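Local coordinates for SusD superfamily protein (Parabacteroides distasonis, PDB 3OTN) that is a predicted outer-membrane protein of the SusD family that probably binds carbohydrate nutrients at the cell surface, at residues 131-136 with 463-468; 163-168 with 195-200. All coordinates share one frame; numbering follows the deposited sequence.

Contact 1 (131-136 with 463-468) ties the end of helix 108-133 to the segment leading into the C-terminal helix 467-472, while contact 2 (163-168 with 195-200) packs helix 156-172 against helix 187-202. Their centres lie about 20 Å apart, and along the chain contact 2 sits inside the long loop that contact 1 closes. Helix 108-133 is the common element: Arg-131, at its C-terminal end, reaches back to contact 2, where NH1 of Arg-131 comes no nearer than 3.8 Å to OD2 of Asp-196, a long and weak approach, and CD of Arg-131 lies 4.3 Å from CG2 of Thr-200. Both contacts are buried packing within the fold.

Contact 1 (131-136 with 463-468); sequences RIFGDV and FPIPLS
The C-terminal end of helix 108-133 meets the extended, proline-rich lead-in to the last helix of this SusD-family fold, and the two are joined by one backbone hydrogen bond and a small apolar core. Phe-463 N donates to Ile-132 O at 3.0 Å (171° at the hydrogen), so the late segment takes up a carbonyl in the last turn of the helix. Beside this bond, CG2 of Ile-132 packs 3.9 Å from CD2 of Phe-463. The same methyl also lies over the centre of the Phe-133 ring, 3.4 Å above its plane.

Phe-133 carries the rest of the contact. Its CG stands anti to the carbonyl carbon (chi1 -59°), which brings the ring to the backbone of Pro-464: the carbonyl O of Pro-464 lies in the ring plane at the edge, 3.2 Å from CE1 of Phe-133, where the positive rim of the ring would probably favour it. CD1 of Ile-465 packs 3.8 Å from CB of Phe-133, and CD of Pro-466 approaches CE1 of Phe-133 at 4.1 Å. The chain leaves the first helix at Gly-134 with a positive phi, which favours glycine, and Pro-466 is the N-cap residue of helix 467-472.

Asn-479 ND2 bonds to the carbonyl oxygens of both Phe-133 and Phe-463, adding a second bridge between the segments. Helix 79-100 flanks the contact: Trp-83 meets the Phe-133 ring edge-to-face and touches Ile-465, while Trp-82 packs on Ile-132.

Contact 2 (163-168 with 195-200); sequences IIIPDL and ADVYLT
Val-197 pushes both of its methyls into the side chains of Ile-164, Ile-165 and Leu-168, and here the packing between the two helices is tight. CG2 of Val-197 lies 3.7 Å from CG2 of Ile-164 and 3.9 Å from CD1 of Leu-168. CG1 of Val-197 is anti to the backbone N (chi1 166°), which turns it to CG1 of Ile-165 at 3.8 Å. An alanine here would probably open a gap between the helices and leave these three side chains without their shared partner.

Tyr-198 makes a narrower, lateral contact from the flank of its helix. Within 163-168 it meets Ile-165: OH of Tyr-198 is 3.7 Å from CG2 of Ile-165, and CE1 of Tyr-198 is 3.9 Å from CD1 of Ile-165. The axes of segments 163-168 and 195-200 come within 10.8 Å, at 144° between their N-to-C directions, with side chains bridging the distance. Pro-166, on the more open side of its helix, marks a kink where its N lacks a bond to the preceding turn.

Helix 108-133 borders both partners: Ala-123 touches Leu-168, Phe-127 touches Asp-196 and Thr-200, and Arg-122 forms a salt bridge with Asp-167. Helix 210-225 packs against Tyr-198 through Glu-215, Ser-216 and Arg-219, while Met-366 of helix 360-375 touches Asp-196 and Leu-199.

Contact 1 (131-136 with 463-468)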
loop_
_atom_site.group_PDB
_atom_site.type_symbol
_atom_site.label_atom_id
_atom_site.label_comp_id
_atom_site.label_asym_id
_atom_site.label_seq_id
_atom_site.Cartn_x
_atom_site.Cartn_y
_atom_site.Cartn_z
ATOM N N ARG A 131 -1.980 11.474 3.038
ATOM C CA ARG A 131 -3.169 10.600 3.114
ATOM C C ARG A 131 -3.433 10.083 4.527
ATOM O O ARG A 131 -4.582 9.965 4.920
ATOM C CB ARG A 131 -3.043 9.423 2.149
ATOM C CG ARG A 131 -3.242 9.858 0.690
ATOM C CD ARG A 131 -3.225 8.693 -0.255
ATOM N NE ARG A 131 -1.922 8.043 -0.271
ATOM C CZ ARG A 131 -1.676 6.886 -0.865
ATOM N NH1 ARG A 131 -2.638 6.232 -1.516
ATOM N NH2 ARG A 131 -0.450 6.389 -0.812
ATOM N N ILE A 132 -2.357 9.823 5.261
ATOM C CA ILE A 132 -2.404 9.289 6.622
ATOM C C ILE A 132 -2.716 10.376 7.635
ATOM O O ILE A 132 -3.591 10.181 8.478
ATOM C CB ILE A 132 -1.054 8.557 6.993
ATOM C CG1 ILE A 132 -0.895 7.316 6.119
ATOM C CG2 ILE A 132 -1.006 8.141 8.502
ATOM C CD1 ILE A 132 0.505 6.627 6.186
ATOM N N PHE A 133 -1.994 11.506 7.544
ATOM C CA PHE A 133 -2.010 12.552 8.558
ATOM C C PHE A 133 -2.616 13.861 8.156
ATOM O O PHE A 133 -2.792 14.720 9.021
ATOM C CB PHE A 133 -0.554 12.860 8.995
ATOM C CG PHE A 133 0.175 11.669 9.565
ATOM C CD1 PHE A 133 -0.103 11.221 10.853
ATOM C CD2 PHE A 133 1.175 11.043 8.845
ATOM C CE1 PHE A 133 0.562 10.139 11.396
ATOM C CE2 PHE A 133 1.858 9.958 9.376
ATOM C CZ PHE A 133 1.558 9.503 10.651
ATOM N N GLY A 134 -2.874 14.073 6.862
ATOM C CA GLY A 134 -3.474 15.317 6.410
ATOM C C GLY A 134 -2.399 16.370 6.230
ATOM O O GLY A 134 -1.403 16.111 5.572
ATOM N N ASP A 135 -2.608 17.559 6.784
ATOM C CA ASP A 135 -1.622 18.631 6.702
ATOM C C ASP A 135 -0.307 18.150 7.340
ATOM O O ASP A 135 -0.340 17.571 8.398
ATOM C CB ASP A 135 -2.114 19.869 7.468
ATOM C CG ASP A 135 -3.301 20.575 6.807
ATOM O OD1 ASP A 135 -3.815 20.132 5.771
ATOM O OD2 ASP A 135 -3.737 21.600 7.370
ATOM N N VAL A 136 0.811 18.397 6.691
ATOM C CA VAL A 136 2.139 18.013 7.200
ATOM C C VAL A 136 3.150 19.070 6.812
ATOM O O VAL A 136 2.881 19.875 5.884
ATOM C CB VAL A 136 2.579 16.645 6.677
ATOM C CG1 VAL A 136 1.643 15.563 7.196
ATOM C CG2 VAL A 136 2.666 16.634 5.140
ATOM N N PHE A 463 -5.374 9.988 10.834
ATOM C CA PHE A 463 -4.688 9.487 12.007
ATOM C C PHE A 463 -4.045 10.652 12.728
ATOM O O PHE A 463 -3.779 11.688 12.121
ATOM C CB PHE A 463 -3.650 8.405 11.654
ATOM C CG PHE A 463 -4.275 7.087 11.301
ATOM C CD1 PHE A 463 -4.916 6.322 12.284
ATOM C CD2 PHE A 463 -4.245 6.608 10.020
ATOM C CE1 PHE A 463 -5.516 5.132 11.971
ATOM C CE2 PHE A 463 -4.852 5.384 9.711
ATOM C CZ PHE A 463 -5.460 4.663 10.670
ATOM N N PRO A 464 -3.783 10.485 14.034
ATOM C CA PRO A 464 -3.219 11.588 14.794
ATOM C C PRO A 464 -1.752 11.825 14.478
ATOM O O PRO A 464 -1.015 10.882 14.103
ATOM C CB PRO A 464 -3.332 11.112 16.265
ATOM C CG PRO A 464 -3.921 9.793 16.246
ATOM C CD PRO A 464 -3.982 9.282 14.862
ATOM N N ILE A 465 -1.322 13.053 14.691
ATOM C CA ILE A 465 0.094 13.377 14.681
ATOM C C ILE A 465 0.608 12.750 15.976
ATOM O O ILE A 465 -0.020 12.915 16.997
ATOM C CB ILE A 465 0.344 14.885 14.685
ATOM C CG1 ILE A 465 -0.438 15.602 13.559
ATOM C CG2 ILE A 465 1.838 15.174 14.585
ATOM C CD1 ILE A 465 -0.299 14.989 12.154
ATOM N N PRO A 466 1.725 12.000 15.932
ATOM C CA PRO A 466 2.266 11.349 17.143
ATOM C C PRO A 466 2.616 12.298 18.263
ATOM O O PRO A 466 3.202 13.355 18.018
ATOM C CB PRO A 466 3.565 10.706 16.644
ATOM C CG PRO A 466 3.401 10.513 15.250
ATOM C CD PRO A 466 2.500 11.615 14.736
ATOM N N LEU A 467 2.297 11.890 19.484
ATOM C CA LEU A 467 2.580 12.661 20.651
ATOM C C LEU A 467 4.057 13.005 20.717
ATOM O O LEU A 467 4.376 14.136 21.010
ATOM C CB LEU A 467 2.187 11.915 21.931
ATOM C CG LEU A 467 2.393 12.693 23.243
ATOM C CD1 LEU A 467 1.662 14.032 23.219
ATOM C CD2 LEU A 467 1.946 11.829 24.456
ATOM N N SER A 468 4.954 12.050 20.423
ATOM C CA SER A 468 6.378 12.349 20.480
ATOM C C SER A 468 6.787 13.548 19.597
ATOM O O SER A 468 7.605 14.391 20.007
ATOM C CB SER A 468 7.220 11.116 20.086
ATOM O OG SER A 468 6.917 10.715 18.778
#

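Contact 2 (163-168 with 195-200)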
loop_
_atom_site.group_PDB
_atom_site.type_symbol
_atom_site.label_atom_id
_atom_site.label_comp_id
_atom_site.label_asym_id
_atom_site.label_seq_id
_atom_site.Cartn_x
_atom_site.Cartn_y
_atom_site.Cartn_z
ATOM N N ILE A 163 4.837 20.078 -4.095
ATOM C CA ILE A 163 5.820 19.006 -3.993
ATOM C C ILE A 163 5.450 17.807 -4.846
ATOM O O ILE A 163 6.129 17.495 -5.812
ATOM C CB ILE A 163 6.066 18.535 -2.540
ATOM C CG1 ILE A 163 6.423 19.736 -1.656
ATOM C CG2 ILE A 163 7.235 17.469 -2.528
ATOM C CD1 ILE A 163 6.779 19.345 -0.199
ATOM N N ILE A 164 4.367 17.135 -4.490
ATOM C CA ILE A 164 4.044 15.847 -5.079
ATOM C C ILE A 164 3.881 15.939 -6.604
ATOM O O ILE A 164 4.544 15.219 -7.338
ATOM C CB ILE A 164 2.798 15.235 -4.435
ATOM C CG1 ILE A 164 3.006 14.996 -2.930
ATOM C CG2 ILE A 164 2.396 13.934 -5.122
ATOM C CD1 ILE A 164 1.724 14.533 -2.197
ATOM N N ILE A 165 2.998 16.819 -7.072
ATOM C CA ILE A 165 2.695 16.890 -8.508
ATOM C C ILE A 165 3.891 17.405 -9.317
ATOM O O ILE A 165 4.274 16.750 -10.300
ATOM C CB ILE A 165 1.381 17.620 -8.786
ATOM C CG1 ILE A 165 0.218 16.770 -8.240
ATOM C CG2 ILE A 165 1.215 17.929 -10.268
ATOM C CD1 ILE A 165 -1.140 17.565 -8.103
ATOM N N PRO A 166 4.504 18.525 -8.902
ATOM C CA PRO A 166 5.670 18.967 -9.696
ATOM C C PRO A 166 6.810 17.953 -9.748
ATOM O O PRO A 166 7.438 17.807 -10.791
ATOM C CB PRO A 166 6.114 20.264 -9.006
ATOM C CG PRO A 166 4.915 20.759 -8.292
ATOM C CD PRO A 166 4.127 19.528 -7.876
ATOM N N ASP A 167 7.070 17.236 -8.655
ATOM C CA ASP A 167 8.121 16.187 -8.653
ATOM C C ASP A 167 7.807 15.134 -9.714
ATOM O O ASP A 167 8.665 14.749 -10.503
ATOM C CB ASP A 167 8.227 15.497 -7.260
ATOM C CG ASP A 167 9.070 16.288 -6.236
ATOM O OD1 ASP A 167 9.636 17.363 -6.555
ATOM O OD2 ASP A 167 9.164 15.821 -5.069
ATOM N N LEU A 168 6.554 14.688 -9.728
ATOM C CA LEU A 168 6.154 13.607 -10.618
ATOM C C LEU A 168 6.105 14.101 -12.072
ATOM O O LEU A 168 6.511 13.378 -12.966
ATOM C CB LEU A 168 4.829 13.006 -10.179
ATOM C CG LEU A 168 4.989 12.139 -8.914
ATOM C CD1 LEU A 168 3.677 11.688 -8.311
ATOM C CD2 LEU A 168 5.861 10.902 -9.188
ATOM N N ALA A 195 -0.950 8.506 -11.480
ATOM C CA ALA A 195 -2.372 8.146 -11.650
ATOM C C ALA A 195 -3.129 8.205 -10.299
ATOM O O ALA A 195 -4.217 8.759 -10.185
ATOM C CB ALA A 195 -2.524 6.756 -12.290
ATOM N N ASP A 196 -2.513 7.637 -9.291
ATOM C CA ASP A 196 -3.090 7.537 -7.973
ATOM C C ASP A 196 -3.184 8.937 -7.325
ATOM O O ASP A 196 -4.211 9.275 -6.684
ATOM C CB ASP A 196 -2.233 6.575 -7.136
ATOM C CG ASP A 196 -2.949 6.022 -5.905
ATOM O OD1 ASP A 196 -4.099 6.390 -5.625
ATOM O OD2 ASP A 196 -2.312 5.223 -5.175
ATOM N N VAL A 197 -2.132 9.740 -7.491
ATOM C CA VAL A 197 -2.127 11.117 -7.005
ATOM C C VAL A 197 -3.299 11.928 -7.563
ATOM O O VAL A 197 -4.056 12.513 -6.818
ATOM C CB VAL A 197 -0.768 11.815 -7.279
ATOM C CG1 VAL A 197 -0.864 13.324 -7.093
ATOM C CG2 VAL A 197 0.320 11.187 -6.359
ATOM N N TYR A 198 -3.458 11.927 -8.873
ATOM C CA TYR A 198 -4.539 12.662 -9.499
ATOM C C TYR A 198 -5.942 12.114 -9.203
ATOM O O TYR A 198 -6.871 12.891 -9.002
ATOM C CB TYR A 198 -4.300 12.693 -11.002
ATOM C CG TYR A 198 -3.281 13.698 -11.482
ATOM C CD1 TYR A 198 -3.225 15.006 -10.952
ATOM C CD2 TYR A 198 -2.483 13.415 -12.575
ATOM C CE1 TYR A 198 -2.358 15.958 -11.464
ATOM C CE2 TYR A 198 -1.600 14.374 -13.089
ATOM C CZ TYR A 198 -1.535 15.632 -12.543
ATOM O OH TYR A 198 -0.677 16.587 -13.098
ATOM N N LEU A 199 -6.085 10.780 -9.152
ATOM C CA LEU A 199 -7.342 10.161 -8.756
ATOM C C LEU A 199 -7.741 10.593 -7.340
ATOM O O LEU A 199 -8.906 10.933 -7.099
ATOM C CB LEU A 199 -7.249 8.629 -8.829
ATOM C CG LEU A 199 -8.462 7.806 -8.391
ATOM C CD1 LEU A 199 -9.702 8.171 -9.193
ATOM C CD2 LEU A 199 -8.092 6.257 -8.454
ATOM N N THR A 200 -6.776 10.604 -6.423
ATOM C CA THR A 200 -6.994 11.010 -5.024
ATOM C C THR A 200 -7.298 12.495 -4.916
ATOM O O THR A 200 -8.206 12.893 -4.181
ATOM C CB THR A 200 -5.778 10.629 -4.128
ATOM O OG1 THR A 200 -5.490 9.232 -4.291
ATOM C CG2 THR A 200 -6.047 10.887 -2.628
#